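Local coordinates for DNA repair protein RAD2 (Saccharomyces cerevisiae, PDB 4Q0W) that cuts single-stranded DNA as a magnesium-dependent structure-specific endonuclease, making an incision essential for excision repair of damaged DNA, at residues S242-G247 with Y314-R319; I260-N265 with N287-D292; D271-G276 with K295-N300. All coordinates share one frame; numbering follows the deposited sequence.

Contact 1: residues S242-G247 with Y314-R319; sequences SDYTNG and YDAYMR
Tyr244 and Ala316 mark the closest backbone approach, their CA atoms 7.9 Å apart, where a type I beta turn, Ser242 to Thr245, faces the last turns of helix 311-318. Tyr317 has CG anti to its carbonyl carbon (chi1 -77°), and its ring leans out from the helix and brings the phenol to the turn. There Tyr317 OH and Ser242 OG are hydrogen-bonded at 2.7 Å, the serine oxygen lying at the ring edge and in its plane; either hydroxyl could be the donor. Ser242 OG also accepts from Tyr244 N at 3.0 Å with an N-H...O angle of 167°, an ST turn, so one oxygen ties the turn to itself and to the helix.

This loop belongs to the I-domain of the XPG/RAD2 nuclease core, and Asp243, in the middle of the turn, is a probable ligand of the second magnesium ion. Tyr317 OH reaches back to the same site through a weak hydrogen bond to Asp194, which is at the calcium site of this crystal.

The two tyrosine rings meet obliquely, planes 50° apart and centroids at 4.7 Å. Tyr244 CD2 sits over one face of the Tyr317 ring, off centre, 3.4 Å from Tyr317 CZ. The next ring atom, Tyr244 CE2, packs on Ala316 CB at 3.6 Å. A water joins the far end of Tyr244 to the helix, 2.9 Å from Tyr244 OH and donating to Ala316 O at 2.6 Å. Phe198 touches both tyrosines, and Leu82 of helix 81-98 touches Tyr244 and Ala316.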
ATOM      1  N   SER A 242      17.367  -4.485   7.556  1.00 16.10           N
ATOM      2  CA  SER A 242      18.061  -3.376   8.202  1.00 17.53           C
ATOM      3  C   SER A 242      19.363  -3.184   7.451  1.00 21.58           C
ATOM      4  O   SER A 242      19.548  -3.756   6.376  1.00 16.63           O
ATOM      5  CB  SER A 242      18.379  -3.701   9.659  1.00 14.27           C
ATOM      6  OG  SER A 242      19.381  -4.720   9.739  1.00 18.15           O
ATOM      7  N   ASP A 243      20.277  -2.411   8.026  1.00 13.57           N
ATOM      8  CA  ASP A 243      21.607  -2.253   7.434  1.00 23.93           C
ATOM      9  C   ASP A 243      22.393  -3.563   7.403  1.00 25.14           C
ATOM     10  O   ASP A 243      23.388  -3.665   6.680  1.00 20.84           O
ATOM     11  CB  ASP A 243      22.435  -1.233   8.218  1.00 25.21           C
ATOM     12  CG  ASP A 243      22.044   0.199   7.918  1.00 37.39           C
ATOM     13  OD1 ASP A 243      21.383   0.427   6.877  1.00 33.92           O
ATOM     14  OD2 ASP A 243      22.416   1.091   8.725  1.00 36.05           O
ATOM     15  N   TYR A 244      21.973  -4.551   8.196  1.00 17.18           N
ATOM     16  CA  TYR A 244      22.777  -5.776   8.354  1.00 19.02           C
ATOM     17  C   TYR A 244      22.178  -7.012   7.700  1.00 19.26           C
ATOM     18  O   TYR A 244      22.768  -8.103   7.768  1.00 16.20           O
ATOM     19  CB  TYR A 244      22.992  -6.100   9.833  1.00 19.16           C
ATOM     20  CG  TYR A 244      24.001  -5.231  10.546  1.00 24.01           C
ATOM     21  CD1 TYR A 244      24.871  -4.416   9.849  1.00 26.74           C
ATOM     22  CD2 TYR A 244      24.096  -5.253  11.931  1.00 27.39           C
ATOM     23  CE1 TYR A 244      25.799  -3.619  10.511  1.00 23.48           C
ATOM     24  CE2 TYR A 244      25.014  -4.472  12.597  1.00 32.28           C
ATOM     25  CZ  TYR A 244      25.863  -3.657  11.879  1.00 28.85           C
ATOM     26  OH  TYR A 244      26.778  -2.880  12.551  1.00 31.90           O
ATOM     27  N   THR A 245      21.001  -6.851   7.100  1.00 13.76           N
ATOM     28  CA  THR A 245      20.294  -7.953   6.460  1.00 15.63           C
ATOM     29  C   THR A 245      19.216  -7.366   5.579  1.00 17.22           C
ATOM     30  O   THR A 245      18.587  -6.363   5.942  1.00 13.77           O
ATOM     31  CB  THR A 245      19.632  -8.912   7.504  1.00 16.01           C
ATOM     32  OG1 THR A 245      18.719  -9.790   6.841  1.00 17.78           O
ATOM     33  CG2 THR A 245      18.856  -8.119   8.584  1.00 13.80           C
ATOM     34  N   ASN A 246      18.987  -7.999   4.431  1.00 14.85           N
ATOM     35  CA  ASN A 246      17.921  -7.575   3.534  1.00 17.39           C
ATOM     36  C   ASN A 246      16.558  -8.228   3.821  1.00 18.14           C
ATOM     37  O   ASN A 246      15.590  -8.002   3.099  1.00 19.76           O
ATOM     38  CB  ASN A 246      18.375  -7.730   2.071  1.00 17.49           C
ATOM     39  CG  ASN A 246      19.449  -6.701   1.701  1.00 24.60           C
ATOM     40  OD1 ASN A 246      19.289  -5.513   1.991  1.00 22.66           O
ATOM     41  ND2 ASN A 246      20.561  -7.155   1.103  1.00 12.89           N
ATOM     42  N   GLY A 247      16.472  -9.013   4.889  1.00 16.37           N
ATOM     43  CA  GLY A 247      15.176  -9.517   5.334  1.00 20.47           C
ATOM     44  C   GLY A 247      14.475 -10.421   4.336  1.00 22.71           C
ATOM     45  O   GLY A 247      15.114 -10.983   3.442  1.00 18.98           O
ATOM     46  N   TYR A 314      23.465 -11.568  14.176  1.00 17.93           N
ATOM     47  CA  TYR A 314      23.347 -11.593  15.632  1.00 17.75           C
ATOM     48  C   TYR A 314      24.622 -11.096  16.313  1.00 21.92           C
ATOM     49  O   TYR A 314      24.582 -10.252  17.240  1.00 17.47           O
ATOM     50  CB  TYR A 314      22.992 -13.016  16.086  1.00 23.69           C
ATOM     51  CG  TYR A 314      22.658 -13.136  17.548  1.00 25.93           C
ATOM     52  CD1 TYR A 314      21.519 -12.549  18.072  1.00 30.02           C
ATOM     53  CD2 TYR A 314      23.479 -13.841  18.408  1.00 35.26           C
ATOM     54  CE1 TYR A 314      21.210 -12.662  19.414  1.00 28.19           C
ATOM     55  CE2 TYR A 314      23.186 -13.952  19.751  1.00 31.17           C
ATOM     56  CZ  TYR A 314      22.047 -13.365  20.246  1.00 30.49           C
ATOM     57  OH  TYR A 314      21.745 -13.482  21.581  1.00 39.76           O
ATOM     58  N   ASP A 315      25.763 -11.587  15.844  1.00 20.24           N
ATOM     59  CA  ASP A 315      27.032 -11.148  16.402  1.00 15.90           C
ATOM     60  C   ASP A 315      27.288  -9.657  16.158  1.00 22.94           C
ATOM     61  O   ASP A 315      27.856  -8.977  17.012  1.00 18.81           O
ATOM     62  CB  ASP A 315      28.182 -11.970  15.838  1.00 16.53           C
ATOM     63  CG  ASP A 315      29.529 -11.540  16.398  1.00 25.96           C
ATOM     64  OD1 ASP A 315      29.823 -11.866  17.568  1.00 25.88           O
ATOM     65  OD2 ASP A 315      30.293 -10.871  15.675  1.00 30.58           O
ATOM     66  N   ALA A 316      26.881  -9.153  14.993  1.00 21.60           N
ATOM     67  CA  ALA A 316      27.149  -7.755  14.636  1.00 21.23           C
ATOM     68  C   ALA A 316      26.374  -6.803  15.546  1.00 22.54           C
ATOM     69  O   ALA A 316      26.854  -5.715  15.890  1.00 20.75           O
ATOM     70  CB  ALA A 316      26.803  -7.492  13.170  1.00 20.96           C
ATOM     71  N   TYR A 317      25.164  -7.208  15.922  1.00 16.93           N
ATOM     72  CA  TYR A 317      24.372  -6.420  16.860  1.00 20.04           C
ATOM     73  C   TYR A 317      24.780  -6.636  18.315  1.00 23.82           C
ATOM     74  O   TYR A 317      24.776  -5.692  19.111  1.00 20.72           O
ATOM     75  CB  TYR A 317      22.889  -6.738  16.696  1.00 14.65           C
ATOM     76  CG  TYR A 317      22.242  -6.093  15.486  1.00 19.99           C
ATOM     77  CD1 TYR A 317      22.235  -4.703  15.326  1.00 18.93           C
ATOM     78  CD2 TYR A 317      21.615  -6.865  14.515  1.00 21.03           C
ATOM     79  CE1 TYR A 317      21.628  -4.108  14.214  1.00 16.52           C
ATOM     80  CE2 TYR A 317      21.002  -6.281  13.407  1.00 19.31           C
ATOM     81  CZ  TYR A 317      21.011  -4.905  13.265  1.00 19.56           C
ATOM     82  OH  TYR A 317      20.402  -4.328  12.173  1.00 21.19           O
ATOM     83  N   MET A 318      25.111  -7.878  18.671  1.00 20.57           N
ATOM     84  CA  MET A 318      25.469  -8.210  20.060  1.00 19.30           C
ATOM     85  C   MET A 318      26.897  -7.828  20.439  1.00 23.94           C
ATOM     86  O   MET A 318      27.171  -7.523  21.600  1.00 23.15           O
ATOM     87  CB  MET A 318      25.258  -9.702  20.342  1.00 22.46           C
ATOM     88  CG  MET A 318      23.805 -10.101  20.390  1.00 17.49           C
ATOM     89  SD  MET A 318      22.913  -9.159  21.633  1.00 27.50           S
ATOM     90  CE  MET A 318      23.807  -9.611  23.124  1.00 25.53           C
ATOM     91  N   ARG A 319      27.802  -7.839  19.465  1.00 19.18           N
ATOM     92  CA  ARG A 319      29.202  -7.533  19.737  1.00 22.54           C
ATOM     93  C   ARG A 319      29.761  -6.527  18.755  1.00 22.28           C
ATOM     94  O   ARG A 319      30.775  -6.785  18.114  1.00 22.99           O
ATOM     95  CB  ARG A 319      30.058  -8.809  19.696  1.00 27.97           C
ATOM     96  CG  ARG A 319      29.763  -9.783  20.829  1.00 31.00           C
ATOM     97  CD  ARG A 319      30.511 -11.103  20.660  1.00 38.46           C
ATOM     98  NE  ARG A 319      31.957 -10.926  20.642  1.00 28.48           N
ATOM     99  CZ  ARG A 319      32.720 -11.066  19.561  1.00 29.13           C
ATOM    100  NH1 ARG A 319      32.180 -11.397  18.402  1.00 23.68           N
ATOM    101  NH2 ARG A 319      34.034 -10.881  19.640  1.00 30.01           N
TER
HETATM  102  O   HOH W   1      28.483  -4.615  14.153  1.00 21.60           O

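Contact 2: residues I260-N265 with N287-D292; sequences IAEFGN and NKFEKD
Phe289 pushes its ring at Glu262 and Phe263, the last two residues of helix 253-263, and has the most surface buried here. Its CG lies anti to the backbone N (chi1 170°), which sends the ring out from the first turn of helix 288-299. The CE2 corner lies 3.5 Å from Glu262 CG and 3.6 Å from Glu262 CB, so the glutamate meets the ring through its aliphatic part. Glu262 is bent at its second torsion, and the two side chains run past each other in opposite directions, the carboxylate turned 66° from the ring plane.

Beside it, Phe263 CE2 is 4.0 Å from Phe289 CE2, at the edge of that ring, near its plane. On its other side Phe263 CE1 stands 4.0 Å from Glu290 OE2, with the ring and carboxylate planes nearly parallel, 7° apart. Glu262 OE1 and Glu290 OE2 are 6.3 Å apart, and their charges may repel mildly.

The start of helix 288-299 is fixed by Asn287, an N-cap whose OD1 accepts from Glu290 N at 2.9 Å. One residue on, Lys288 pairs with Asp292 and with a phosphate of the bound DNA. These helices belong to the DNA-contacting helical part of this XPG/RAD2-family nuclease, helix 253-263 ending the I-domain. Phe263 also meets the rings of Phe269 and Trp272 on helix 266-278, and Glu290 of helix 288-299 touches Trp272 as well.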
ATOM      1  N   ILE A 260       7.193 -13.963  14.871  1.00 19.25           N
ATOM      2  CA  ILE A 260       7.874 -14.050  16.160  1.00 22.44           C
ATOM      3  C   ILE A 260       6.903 -14.536  17.240  1.00 25.22           C
ATOM      4  O   ILE A 260       7.255 -15.362  18.077  1.00 25.59           O
ATOM      5  CB  ILE A 260       8.484 -12.695  16.563  1.00 22.08           C
ATOM      6  CG1 ILE A 260       9.504 -12.251  15.520  1.00 21.61           C
ATOM      7  CG2 ILE A 260       9.126 -12.766  17.947  1.00 26.37           C
ATOM      8  CD1 ILE A 260      10.617 -13.261  15.273  1.00 23.79           C
ATOM      9  N   ALA A 261       5.672 -14.035  17.207  1.00 21.98           N
ATOM     10  CA  ALA A 261       4.664 -14.436  18.189  1.00 31.33           C
ATOM     11  C   ALA A 261       4.309 -15.919  18.066  1.00 33.51           C
ATOM     12  O   ALA A 261       4.230 -16.635  19.066  1.00 30.81           O
ATOM     13  CB  ALA A 261       3.409 -13.571  18.049  1.00 23.40           C
ATOM     14  N   GLU A 262       4.104 -16.383  16.839  1.00 29.95           N
ATOM     15  CA  GLU A 262       3.646 -17.752  16.638  1.00 27.26           C
ATOM     16  C   GLU A 262       4.754 -18.797  16.772  1.00 31.22           C
ATOM     17  O   GLU A 262       4.499 -19.886  17.268  1.00 32.70           O
ATOM     18  CB  GLU A 262       2.920 -17.894  15.301  1.00 31.61           C
ATOM     19  CG  GLU A 262       1.705 -18.835  15.343  1.00 55.09           C
ATOM     20  CD  GLU A 262       0.493 -18.217  16.037  1.00 58.35           C
ATOM     21  OE1 GLU A 262      -0.648 -18.572  15.667  1.00 67.29           O
ATOM     22  OE2 GLU A 262       0.675 -17.375  16.947  1.00 56.24           O
ATOM     23  N   PHE A 263       5.981 -18.470  16.365  1.00 23.07           N
ATOM     24  CA  PHE A 263       7.072 -19.447  16.410  1.00 23.12           C
ATOM     25  C   PHE A 263       8.099 -19.239  17.531  1.00 28.94           C
ATOM     26  O   PHE A 263       8.904 -20.136  17.832  1.00 21.93           O
ATOM     27  CB  PHE A 263       7.761 -19.535  15.036  1.00 18.31           C
ATOM     28  CG  PHE A 263       6.838 -19.981  13.942  1.00 27.07           C
ATOM     29  CD1 PHE A 263       6.568 -21.334  13.754  1.00 21.95           C
ATOM     30  CD2 PHE A 263       6.199 -19.054  13.128  1.00 21.52           C
ATOM     31  CE1 PHE A 263       5.694 -21.755  12.752  1.00 19.53           C
ATOM     32  CE2 PHE A 263       5.320 -19.472  12.120  1.00 23.75           C
ATOM     33  CZ  PHE A 263       5.072 -20.826  11.936  1.00 20.95           C
ATOM     34  N   GLY A 264       8.080 -18.065  18.150  1.00 21.02           N
ATOM     35  CA  GLY A 264       9.034 -17.779  19.206  1.00 23.62           C
ATOM     36  C   GLY A 264      10.378 -17.297  18.687  1.00 24.35           C
ATOM     37  O   GLY A 264      10.905 -16.282  19.158  1.00 22.47           O
ATOM     38  N   ASN A 265      10.944 -18.031  17.733  1.00 19.11           N
ATOM     39  CA  ASN A 265      12.195 -17.627  17.101  1.00 19.50           C
ATOM     40  C   ASN A 265      12.325 -18.132  15.662  1.00 21.61           C
ATOM     41  O   ASN A 265      11.532 -18.967  15.218  1.00 20.67           O
ATOM     42  CB  ASN A 265      13.419 -18.014  17.956  1.00 20.60           C
ATOM     43  CG  ASN A 265      13.663 -19.530  18.021  1.00 30.44           C
ATOM     44  OD1 ASN A 265      13.456 -20.274  17.048  1.00 20.87           O
ATOM     45  ND2 ASN A 265      14.118 -19.989  19.182  1.00 23.29           N
ATOM     46  N   ASN A 287      -2.787 -25.285  10.860  1.00 47.30           N
ATOM     47  CA  ASN A 287      -3.975 -24.447  10.916  1.00 48.84           C
ATOM     48  C   ASN A 287      -4.062 -23.429   9.785  1.00 52.15           C
ATOM     49  O   ASN A 287      -3.280 -23.469   8.830  1.00 52.64           O
ATOM     50  CB  ASN A 287      -4.082 -23.758  12.282  1.00 50.32           C
ATOM     51  CG  ASN A 287      -2.822 -22.993  12.658  1.00 55.45           C
ATOM     52  OD1 ASN A 287      -2.123 -22.461  11.796  1.00 51.79           O
ATOM     53  ND2 ASN A 287      -2.531 -22.934  13.954  1.00 50.94           N
ATOM     54  N   LYS A 288      -5.025 -22.521   9.905  1.00 52.02           N
ATOM     55  CA  LYS A 288      -5.255 -21.496   8.902  1.00 52.85           C
ATOM     56  C   LYS A 288      -4.026 -20.614   8.746  1.00 48.00           C
ATOM     57  O   LYS A 288      -3.510 -20.451   7.636  1.00 44.54           O
ATOM     58  CB  LYS A 288      -6.456 -20.642   9.302  1.00 59.02           C
ATOM     59  CG  LYS A 288      -6.907 -19.656   8.239  1.00 54.99           C
ATOM     60  CD  LYS A 288      -7.702 -20.350   7.150  1.00 55.81           C
ATOM     61  CE  LYS A 288      -8.428 -19.337   6.277  1.00 59.94           C
ATOM     62  NZ  LYS A 288      -7.505 -18.297   5.734  1.00 58.25           N
ATOM     63  N   PHE A 289      -3.557 -20.059   9.864  1.00 51.59           N
ATOM     64  CA  PHE A 289      -2.404 -19.161   9.866  1.00 41.17           C
ATOM     65  C   PHE A 289      -1.195 -19.784   9.178  1.00 42.13           C
ATOM     66  O   PHE A 289      -0.559 -19.154   8.332  1.00 44.09           O
ATOM     67  CB  PHE A 289      -2.025 -18.749  11.288  1.00 43.43           C
ATOM     68  CG  PHE A 289      -0.707 -18.030  11.368  1.00 40.75           C
ATOM     69  CD1 PHE A 289      -0.598 -16.710  10.952  1.00 45.47           C
ATOM     70  CD2 PHE A 289       0.429 -18.683  11.828  1.00 43.10           C
ATOM     71  CE1 PHE A 289       0.614 -16.046  11.001  1.00 42.91           C
ATOM     72  CE2 PHE A 289       1.645 -18.030  11.886  1.00 34.35           C
ATOM     73  CZ  PHE A 289       1.741 -16.708  11.469  1.00 40.24           C
ATOM     74  N   GLU A 290      -0.901 -21.029   9.534  1.00 41.61           N
ATOM     75  CA  GLU A 290       0.245 -21.745   8.991  1.00 38.63           C
ATOM     76  C   GLU A 290       0.096 -22.117   7.513  1.00 43.95           C
ATOM     77  O   GLU A 290       1.066 -22.034   6.747  1.00 36.02           O
ATOM     78  CB  GLU A 290       0.551 -22.977   9.852  1.00 44.59           C
ATOM     79  CG  GLU A 290       1.021 -22.608  11.269  1.00 45.58           C
ATOM     80  CD  GLU A 290       1.407 -23.813  12.119  1.00 55.29           C
ATOM     81  OE1 GLU A 290       0.943 -24.935  11.816  1.00 51.97           O
ATOM     82  OE2 GLU A 290       2.177 -23.629  13.094  1.00 54.25           O
ATOM     83  N   LYS A 291      -1.105 -22.533   7.115  1.00 41.01           N
ATOM     84  CA  LYS A 291      -1.373 -22.860   5.715  1.00 37.58           C
ATOM     85  C   LYS A 291      -1.321 -21.602   4.842  1.00 38.62           C
ATOM     86  O   LYS A 291      -0.793 -21.631   3.724  1.00 32.88           O
ATOM     87  CB  LYS A 291      -2.725 -23.564   5.564  1.00 42.36           C
ATOM     88  N   ASP A 292      -1.856 -20.499   5.358  1.00 35.21           N
ATOM     89  CA  ASP A 292      -1.808 -19.228   4.644  1.00 37.26           C
ATOM     90  C   ASP A 292      -0.379 -18.679   4.578  1.00 39.02           C
ATOM     91  O   ASP A 292       0.075 -18.221   3.523  1.00 34.42           O
ATOM     92  CB  ASP A 292      -2.724 -18.194   5.308  1.00 42.00           C
ATOM     93  CG  ASP A 292      -4.203 -18.528   5.161  1.00 52.02           C
ATOM     94  OD1 ASP A 292      -4.553 -19.362   4.295  1.00 47.31           O
ATOM     95  OD2 ASP A 292      -5.015 -17.939   5.913  1.00 54.81           O
TER

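Contact 3: residues D271-G276 with K295-N300; sequences DWYNNG and KKLVNN
Tyr273 and Leu297 bring together helices 266-278 and 288-299, part of the all-helical, DNA-contacting portion of the XPG/RAD2 catalytic core. The short helical segments cross at -76°, with axes 11.7 Å apart at closest approach, a spacing bridged by large side chains.

The apolar contacts centre on Leu297. Its CB meets the Tyr273 ring obliquely, 3.6 Å from Tyr273 CE1, while its CD1 branch reaches along the same ring to lie 3.7 Å from Tyr273 CD1. That methyl touches a second aromatic too: Leu297 CD1 is at the edge of the Trp272 indole, near its plane, 3.9 Å from Trp272 CZ3. Both aromatic residues hold CG anti to their backbone N (chi1 164° in Trp272, -179° in Tyr273), which brings both rings to the same Leu297 methyl. Phe269 and Ile302 also touch Leu297.

Polar and charged bonds come from just outside the two segments. Arg294 makes a cation-pi contact with Trp272 and donates to the carbonyl oxygens of Trp272 and Tyr273, binding the helices together one residue before 295-300. Beyond the packing, Lys295, Lys296 and Asn299 lie against the DNA backbone.

Tyr273 OH is hydrogen-bonded to Ile302 O, in the loop after helix 288-299, and lies beside the backbone at Leu297 and Val298; Val298 CG2 stands at the ring edge, 4.1 Å from Tyr273 OH.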
ATOM      1  N   ASP A 271      12.470 -24.360  10.768  1.00 23.15           N
ATOM      2  CA  ASP A 271      12.188 -25.793  10.890  1.00 25.70           C
ATOM      3  C   ASP A 271      10.745 -26.093  10.462  1.00 22.48           C
ATOM      4  O   ASP A 271      10.493 -27.023   9.685  1.00 18.89           O
ATOM      5  CB  ASP A 271      12.458 -26.290  12.322  1.00 18.70           C
ATOM      6  CG  ASP A 271      13.945 -26.336  12.656  1.00 22.97           C
ATOM      7  OD1 ASP A 271      14.779 -26.331  11.724  1.00 27.68           O
ATOM      8  OD2 ASP A 271      14.287 -26.368  13.861  1.00 36.06           O
ATOM      9  N   TRP A 272       9.806 -25.281  10.930  1.00 17.91           N
ATOM     10  CA  TRP A 272       8.406 -25.446  10.532  1.00 17.50           C
ATOM     11  C   TRP A 272       8.213 -25.391   9.014  1.00 21.54           C
ATOM     12  O   TRP A 272       7.547 -26.244   8.420  1.00 22.26           O
ATOM     13  CB  TRP A 272       7.528 -24.377  11.181  1.00 19.00           C
ATOM     14  CG  TRP A 272       6.210 -24.274  10.506  1.00 22.62           C
ATOM     15  CD1 TRP A 272       5.128 -25.106  10.675  1.00 28.33           C
ATOM     16  CD2 TRP A 272       5.820 -23.307   9.522  1.00 25.05           C
ATOM     17  NE1 TRP A 272       4.094 -24.705   9.859  1.00 30.67           N
ATOM     18  CE2 TRP A 272       4.489 -23.603   9.145  1.00 30.34           C
ATOM     19  CE3 TRP A 272       6.456 -22.211   8.939  1.00 21.53           C
ATOM     20  CZ2 TRP A 272       3.790 -22.839   8.207  1.00 30.59           C
ATOM     21  CZ3 TRP A 272       5.767 -21.462   8.001  1.00 22.26           C
ATOM     22  CH2 TRP A 272       4.446 -21.777   7.647  1.00 29.72           C
ATOM     23  N   TYR A 273       8.793 -24.375   8.388  1.00 18.62           N
ATOM     24  CA  TYR A 273       8.667 -24.186   6.947  1.00 19.91           C
ATOM     25  C   TYR A 273       9.342 -25.315   6.186  1.00 19.30           C
ATOM     26  O   TYR A 273       8.733 -25.951   5.328  1.00 20.96           O
ATOM     27  CB  TYR A 273       9.320 -22.859   6.559  1.00 17.69           C
ATOM     28  CG  TYR A 273       9.248 -22.501   5.094  1.00 18.96           C
ATOM     29  CD1 TYR A 273       8.025 -22.392   4.438  1.00 17.88           C
ATOM     30  CD2 TYR A 273      10.395 -22.210   4.384  1.00 17.86           C
ATOM     31  CE1 TYR A 273       7.962 -22.037   3.108  1.00 22.02           C
ATOM     32  CE2 TYR A 273      10.342 -21.836   3.055  1.00 17.68           C
ATOM     33  CZ  TYR A 273       9.126 -21.752   2.424  1.00 19.34           C
ATOM     34  OH  TYR A 273       9.083 -21.386   1.097  1.00 25.68           O
ATOM     35  N   ASN A 274      10.614 -25.551   6.495  1.00 19.22           N
ATOM     36  CA  ASN A 274      11.376 -26.566   5.781  1.00 20.49           C
ATOM     37  C   ASN A 274      10.857 -27.985   5.997  1.00 28.40           C
ATOM     38  O   ASN A 274      10.732 -28.748   5.034  1.00 24.04           O
ATOM     39  CB  ASN A 274      12.859 -26.464   6.118  1.00 18.06           C
ATOM     40  CG  ASN A 274      13.503 -25.236   5.497  1.00 21.86           C
ATOM     41  OD1 ASN A 274      12.900 -24.577   4.656  1.00 17.92           O
ATOM     42  ND2 ASN A 274      14.738 -24.948   5.880  1.00 17.75           N
ATOM     43  N   ASN A 275      10.561 -28.349   7.245  1.00 20.00           N
ATOM     44  CA  ASN A 275      10.047 -29.695   7.504  1.00 28.12           C
ATOM     45  C   ASN A 275       8.760 -29.965   6.733  1.00 31.00           C
ATOM     46  O   ASN A 275       8.556 -31.062   6.204  1.00 31.85           O
ATOM     47  CB  ASN A 275       9.792 -29.934   8.993  1.00 20.83           C
ATOM     48  CG  ASN A 275      11.060 -29.945   9.810  1.00 18.16           C
ATOM     49  OD1 ASN A 275      12.166 -29.980   9.274  1.00 21.07           O
ATOM     50  ND2 ASN A 275      10.904 -29.928  11.126  1.00 20.73           N
ATOM     51  N   GLY A 276       7.891 -28.959   6.680  1.00 25.55           N
ATOM     52  CA  GLY A 276       6.614 -29.089   5.997  1.00 29.12           C
ATOM     53  C   GLY A 276       6.740 -29.070   4.486  1.00 37.59           C
ATOM     54  O   GLY A 276       5.910 -29.651   3.778  1.00 36.91           O
ATOM     55  N   LYS A 295       1.739 -20.734   2.087  1.00 28.71           N
ATOM     56  CA  LYS A 295       1.385 -20.385   0.717  0.50 33.44           C
ATOM     57  C   LYS A 295       2.057 -19.078   0.303  1.00 30.61           C
ATOM     58  O   LYS A 295       2.569 -18.953  -0.812  1.00 30.37           O
ATOM     59  CB  LYS A 295      -0.134 -20.279   0.568  0.50 36.59           C
ATOM     60  CG  LYS A 295      -0.653 -20.664  -0.809  0.50 38.76           C
ATOM     61  CD  LYS A 295      -0.391 -19.584  -1.851  0.50 41.09           C
ATOM     62  CE  LYS A 295       0.151 -20.186  -3.141  0.50 41.80           C
ATOM     63  NZ  LYS A 295       1.489 -20.815  -2.938  0.50 33.63           N
ATOM     64  N   LYS A 296       2.066 -18.113   1.212  1.00 30.03           N
ATOM     65  CA  LYS A 296       2.712 -16.829   0.948  1.00 31.37           C
ATOM     66  C   LYS A 296       4.230 -16.955   0.751  1.00 26.09           C
ATOM     67  O   LYS A 296       4.797 -16.344  -0.163  1.00 21.99           O
ATOM     68  CB  LYS A 296       2.415 -15.846   2.081  1.00 26.77           C
ATOM     69  CG  LYS A 296       3.122 -14.518   1.926  1.00 31.13           C
ATOM     70  CD  LYS A 296       2.611 -13.515   2.944  1.00 38.56           C
ATOM     71  CE  LYS A 296       3.361 -12.202   2.825  1.00 32.92           C
ATOM     72  NZ  LYS A 296       2.867 -11.220   3.823  1.00 31.67           N
ATOM     73  N   LEU A 297       4.889 -17.735   1.608  1.00 21.47           N
ATOM     74  CA  LEU A 297       6.341 -17.894   1.505  1.00 24.22           C
ATOM     75  C   LEU A 297       6.712 -18.591   0.194  1.00 17.89           C
ATOM     76  O   LEU A 297       7.655 -18.184  -0.492  1.00 20.89           O
ATOM     77  CB  LEU A 297       6.894 -18.644   2.726  1.00 21.55           C
ATOM     78  CG  LEU A 297       6.634 -17.979   4.091  1.00 26.97           C
ATOM     79  CD1 LEU A 297       6.847 -18.964   5.240  1.00 24.37           C
ATOM     80  CD2 LEU A 297       7.505 -16.755   4.295  1.00 13.97           C
ATOM     81  N   VAL A 298       5.948 -19.618  -0.166  1.00 24.22           N
ATOM     82  CA  VAL A 298       6.165 -20.331  -1.428  1.00 27.43           C
ATOM     83  C   VAL A 298       6.042 -19.373  -2.610  1.00 26.90           C
ATOM     84  O   VAL A 298       6.970 -19.246  -3.422  1.00 25.77           O
ATOM     85  CB  VAL A 298       5.199 -21.518  -1.589  1.00 27.98           C
ATOM     86  CG1 VAL A 298       5.329 -22.143  -2.977  1.00 31.31           C
ATOM     87  CG2 VAL A 298       5.479 -22.565  -0.528  1.00 27.00           C
ATOM     88  N   ASN A 299       4.918 -18.668  -2.683  1.00 30.02           N
ATOM     89  CA  ASN A 299       4.698 -17.703  -3.753  1.00 28.91           C
ATOM     90  C   ASN A 299       5.802 -16.655  -3.804  1.00 27.72           C
ATOM     91  O   ASN A 299       6.199 -16.211  -4.885  1.00 28.58           O
ATOM     92  CB  ASN A 299       3.321 -17.040  -3.627  1.00 36.25           C
ATOM     93  CG  ASN A 299       3.005 -16.130  -4.807  1.00 43.21           C
ATOM     94  OD1 ASN A 299       2.925 -14.905  -4.664  1.00 47.55           O
ATOM     95  ND2 ASN A 299       2.853 -16.723  -5.986  1.00 37.31           N
ATOM     96  N   ASN A 300       6.327 -16.279  -2.643  1.00 24.23           N
ATOM     97  CA  ASN A 300       7.452 -15.343  -2.617  1.00 25.57           C
ATOM     98  C   ASN A 300       8.822 -16.009  -2.800  1.00 19.32           C
ATOM     99  O   ASN A 300       9.850 -15.347  -2.662  1.00 20.22           O
ATOM    100  CB  ASN A 300       7.426 -14.474  -1.347  1.00 21.71           C
ATOM    101  CG  ASN A 300       6.326 -13.422  -1.395  1.00 37.45           C
ATOM    102  OD1 ASN A 300       5.907 -13.010  -2.480  1.00 33.15           O
ATOM    103  ND2 ASN A 300       5.844 -12.991  -0.224  1.00 22.82           N
TER

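Overall arrangement
Contact 1 lies beside the metal site, whereas contacts 2 and 3 form one helical cluster farther from the chain's centre; all three come close to the bound DNA. The centres of contacts 2 and 3 are 11 Å apart, and each is about 23 Å from that of contact 1. The two share helix 288-299 and touch through Phe263 and Trp272; their segments alternate along the chain, 260-265, 271-276, 287-292, 295-300. All four fall between 242-247 and 314-319, so the chain leaves the active-site loop, builds helices 253-263, 266-278 and 288-299, and returns through helix 311-318 to the metal-binding region. The excursion places DNA-touching helices and metal-site residues on a single continuous path.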